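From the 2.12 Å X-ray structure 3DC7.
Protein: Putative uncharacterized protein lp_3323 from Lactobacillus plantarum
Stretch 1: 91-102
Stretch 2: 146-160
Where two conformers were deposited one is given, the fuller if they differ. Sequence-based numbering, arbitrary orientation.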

# COMPACT_ATOMS: atom_id res chain seq x y z
N GLY A 91 4.78 -17.80 7.26
CA GLY A 91 3.54 -17.48 7.95
C GLY A 91 2.38 -18.43 7.67
O GLY A 91 1.46 -18.55 8.49
N VAL A 92 2.41 -19.11 6.53
CA VAL A 92 1.31 -19.98 6.18
C VAL A 92 1.27 -21.23 7.06
O VAL A 92 0.19 -21.72 7.38
CB VAL A 92 1.23 -20.32 4.67
CG1 VAL A 92 2.11 -21.51 4.30
CG2 VAL A 92 -0.21 -20.62 4.30
N ASN A 93 2.45 -21.72 7.45
CA ASN A 93 2.54 -22.83 8.41
C ASN A 93 2.24 -22.38 9.83
O ASN A 93 1.62 -23.11 10.60
CB ASN A 93 3.90 -23.53 8.35
CG ASN A 93 4.10 -24.29 7.05
OD1 ASN A 93 5.17 -24.22 6.44
ND2 ASN A 93 3.07 -25.03 6.63
N ASP A 94 2.66 -21.17 10.18
CA ASP A 94 2.27 -20.63 11.47
C ASP A 94 0.75 -20.60 11.57
O ASP A 94 0.18 -21.00 12.59
CB ASP A 94 2.89 -19.27 11.70
CG ASP A 94 4.42 -19.30 11.62
OD1 ASP A 94 5.09 -19.12 12.67
OD2 ASP A 94 4.95 -19.50 10.49
N TYR A 95 0.08 -20.17 10.51
CA TYR A 95 -1.39 -20.23 10.47
C TYR A 95 -1.89 -21.68 10.50
O TYR A 95 -2.60 -22.07 11.42
CB TYR A 95 -1.98 -19.47 9.27
CG TYR A 95 -3.45 -19.78 9.02
CD1 TYR A 95 -4.43 -19.33 9.91
CD2 TYR A 95 -3.84 -20.56 7.94
CE1 TYR A 95 -5.77 -19.64 9.71
CE2 TYR A 95 -5.18 -20.87 7.73
CZ TYR A 95 -6.14 -20.41 8.62
OH TYR A 95 -7.46 -20.69 8.41
N GLY A 96 -1.50 -22.47 9.50
CA GLY A 96 -2.06 -23.81 9.31
C GLY A 96 -1.62 -24.87 10.29
O GLY A 96 -2.30 -25.88 10.46
N ARG A 97 -0.48 -24.67 10.95
CA ARG A 97 -0.02 -25.64 11.93
C ARG A 97 -0.16 -25.11 13.36
O ARG A 97 0.51 -25.58 14.29
CB ARG A 97 1.41 -26.10 11.60
CG ARG A 97 1.60 -26.44 10.12
CD ARG A 97 2.98 -26.98 9.82
NE ARG A 97 3.06 -28.41 10.10
CZ ARG A 97 4.18 -29.14 10.03
NH1 ARG A 97 5.33 -28.57 9.72
NH2 ARG A 97 4.14 -30.44 10.32
N ASP A 98 -1.02 -24.11 13.53
CA ASP A 98 -1.42 -23.64 14.84
C ASP A 98 -0.27 -23.10 15.71
O ASP A 98 -0.07 -23.53 16.85
CB ASP A 98 -2.24 -24.73 15.58
CG ASP A 98 -3.55 -25.10 14.85
OD1 ASP A 98 -4.20 -24.17 14.32
OD2 ASP A 98 -3.94 -26.29 14.81
N GLN A 99 0.50 -22.15 15.16
CA GLN A 99 1.40 -21.35 16.00
C GLN A 99 0.56 -20.33 16.77
O GLN A 99 -0.21 -19.58 16.15
CB GLN A 99 2.46 -20.64 15.14
CG GLN A 99 3.52 -19.82 15.91
CD GLN A 99 4.54 -20.69 16.62
OE1 GLN A 99 4.68 -20.65 17.85
NE2 GLN A 99 5.25 -21.51 15.84
N PRO A 100 0.67 -20.29 18.12
CA PRO A 100 -0.09 -19.24 18.80
C PRO A 100 0.26 -17.90 18.17
O PRO A 100 1.42 -17.66 17.83
CB PRO A 100 0.40 -19.32 20.25
CG PRO A 100 0.81 -20.76 20.41
CD PRO A 100 1.43 -21.13 19.07
N LEU A 101 -0.75 -17.06 17.98
CA LEU A 101 -0.55 -15.76 17.33
C LEU A 101 0.17 -14.79 18.26
O LEU A 101 1.09 -14.08 17.85
CB LEU A 101 -1.88 -15.17 16.88
CG LEU A 101 -1.82 -13.83 16.14
CD1 LEU A 101 -1.05 -13.94 14.85
CD2 LEU A 101 -3.22 -13.31 15.90
N GLY A 102 -0.24 -14.77 19.52
CA GLY A 102 0.29 -13.82 20.46
C GLY A 102 -0.28 -12.45 20.19
O GLY A 102 -1.32 -12.30 19.56
N GLY A 146 -5.28 -31.27 8.18
CA GLY A 146 -5.02 -30.63 9.47
C GLY A 146 -5.82 -29.35 9.65
O GLY A 146 -7.00 -29.32 9.29
N SER A 147 -5.17 -28.31 10.17
CA SER A 147 -5.83 -27.03 10.41
C SER A 147 -5.63 -26.04 9.26
O SER A 147 -5.72 -24.82 9.46
CB SER A 147 -5.33 -26.38 11.71
OG SER A 147 -5.54 -27.23 12.83
N PHE A 148 -5.33 -26.57 8.08
CA PHE A 148 -5.18 -25.74 6.90
C PHE A 148 -6.55 -25.47 6.28
O PHE A 148 -7.02 -26.24 5.45
CB PHE A 148 -4.23 -26.40 5.89
CG PHE A 148 -2.79 -26.32 6.27
CD1 PHE A 148 -2.20 -27.33 7.03
CD2 PHE A 148 -2.01 -25.24 5.86
CE1 PHE A 148 -0.85 -27.27 7.37
CE2 PHE A 148 -0.66 -25.17 6.20
CZ PHE A 148 -0.08 -26.18 6.96
N SER A 149 -7.17 -24.38 6.69
CA SER A 149 -8.57 -24.12 6.34
C SER A 149 -8.74 -22.75 5.68
O SER A 149 -7.95 -21.83 5.90
CB SER A 149 -9.44 -24.25 7.61
OG SER A 149 -10.74 -23.69 7.49
N ALA A 150 -9.78 -22.62 4.85
CA ALA A 150 -10.10 -21.35 4.24
C ALA A 150 -10.75 -20.39 5.25
O ALA A 150 -10.90 -19.19 4.97
CB ALA A 150 -11.00 -21.57 3.03
N VAL A 151 -11.10 -20.91 6.42
CA VAL A 151 -11.89 -20.18 7.41
C VAL A 151 -11.07 -19.79 8.67
O VAL A 151 -10.67 -18.63 8.80
CB VAL A 151 -13.19 -20.98 7.81
CG1 VAL A 151 -14.06 -20.18 8.77
CG2 VAL A 151 -14.00 -21.37 6.58
N THR A 152 -10.84 -20.75 9.57
CA THR A 152 -10.06 -20.56 10.79
C THR A 152 -9.16 -21.79 11.03
O THR A 152 -9.45 -22.87 10.53
CB THR A 152 -10.97 -20.35 12.04
OG1 THR A 152 -12.08 -21.25 11.98
CG2 THR A 152 -11.52 -18.92 12.11
N ASN A 153 -8.07 -21.62 11.77
CA ASN A 153 -7.21 -22.75 12.17
C ASN A 153 -7.68 -23.36 13.50
O ASN A 153 -8.69 -22.93 14.03
CB ASN A 153 -5.73 -22.34 12.22
CG ASN A 153 -5.42 -21.35 13.34
OD1 ASN A 153 -6.26 -21.07 14.21
ND2 ASN A 153 -4.20 -20.82 13.33
N GLY A 154 -6.96 -24.35 14.04
CA GLY A 154 -7.35 -25.00 15.30
C GLY A 154 -7.40 -24.11 16.53
O GLY A 154 -8.03 -24.46 17.55
N LEU A 155 -6.76 -22.95 16.46
CA LEU A 155 -6.77 -22.00 17.57
C LEU A 155 -7.86 -20.96 17.34
O LEU A 155 -8.04 -20.06 18.15
CB LEU A 155 -5.42 -21.30 17.70
CG LEU A 155 -4.19 -22.19 17.80
CD1 LEU A 155 -2.96 -21.32 17.73
CD2 LEU A 155 -4.20 -23.04 19.08
N GLY A 156 -8.57 -21.08 16.23
CA GLY A 156 -9.67 -20.17 15.93
C GLY A 156 -9.32 -18.83 15.31
O GLY A 156 -10.19 -17.99 15.16
N TYR A 157 -8.04 -18.62 14.95
CA TYR A 157 -7.65 -17.41 14.23
C TYR A 157 -7.84 -17.61 12.74
O TYR A 157 -7.90 -18.74 12.26
CB TYR A 157 -6.20 -17.02 14.49
CG TYR A 157 -5.87 -16.73 15.92
CD1 TYR A 157 -6.26 -15.54 16.53
CD2 TYR A 157 -5.15 -17.66 16.68
CE1 TYR A 157 -5.95 -15.28 17.86
CE2 TYR A 157 -4.84 -17.41 18.01
CZ TYR A 157 -5.24 -16.23 18.59
OH TYR A 157 -4.92 -16.00 19.90
N ARG A 158 -7.92 -16.50 12.01
CA ARG A 158 -8.03 -16.49 10.56
C ARG A 158 -6.64 -16.24 9.97
O ARG A 158 -5.78 -15.67 10.64
CB ARG A 158 -9.01 -15.40 10.12
CG ARG A 158 -10.33 -15.38 10.91
CD ARG A 158 -11.06 -14.03 10.82
NE ARG A 158 -10.23 -12.93 11.29
CZ ARG A 158 -10.68 -11.80 11.83
NH1 ARG A 158 -11.99 -11.60 11.99
NH2 ARG A 158 -9.82 -10.87 12.22
N GLN A 159 -6.42 -16.67 8.73
CA GLN A 159 -5.14 -16.42 8.05
C GLN A 159 -4.79 -14.93 8.06
O GLN A 159 -3.64 -14.57 8.30
CB GLN A 159 -5.16 -16.99 6.61
CG GLN A 159 -3.79 -17.00 5.92
CD GLN A 159 -3.84 -17.59 4.51
OE1 GLN A 159 -4.83 -18.20 4.09
NE2 GLN A 159 -2.75 -17.39 3.76
N SER A 160 -5.80 -14.08 7.83
CA SER A 160 -5.63 -12.62 7.81
C SER A 160 -5.19 -12.01 9.15
O SER A 160 -4.74 -10.87 9.18
CB SER A 160 -6.90 -11.94 7.32
OG SER A 160 -7.96 -12.13 8.25
O HOH W 1 -2.16 -16.48 20.67

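What polar bonds tie the two stretches together? Two involve Tyr95, the next-to-last residue of the short helix. Its hydroxyl donates from OH to Ser149 O at 2.8 Å, while its backbone O accepts from Asn153 ND2, also at 2.8 Å and nearly straight at 161°. Asp98 uses both carboxylate oxygens: OD2 accepts from Ser147 OG at 2.7 Å, and OD1 receives a weak bond from Gly154 N at 2.8 Å, bent to 121°. One carboxylate thus joins residues seven positions apart in the second stretch.

How is Asn153 held ready for its part? Its side-chain OD1 accepts from Leu155 N at 3.0 Å and from Tyr157 N at 3.1 Å, within the type I turn that begins at Asn153 and just beyond it. With the oxygen engaged by its own loop, the amide nitrogen faces the helix end and meets Tyr95 O.

What do the aromatic rings contribute? Tyr95 buries more area against the other stretch than any other residue here. Gln159 CB sits 3.8 Å from the centroid of the Tyr95 ring, almost exactly on its normal, and Asn153 CB lies off-centre at 4.2 Å from the same centroid. The Tyr157 ring takes Leu101 CB over its face, 3.9 Å from the centroid, and Leu101 CD2 comes within 3.8 Å of Tyr157 CD1, an apolar contact.

Where does the backbone come closest, and what allows it? Gly96 and Phe148 approach to 4.4 Å between CA atoms. Gly96 CA packs over the Phe148 ring face, 3.7 Å from its centroid; a CB there would point toward the second stretch and fall 2.2 Å from Phe148 CE2, a clash. Gly154 fits similarly closely, since a CB on it would lie 2.6 Å from Asp98 OD2.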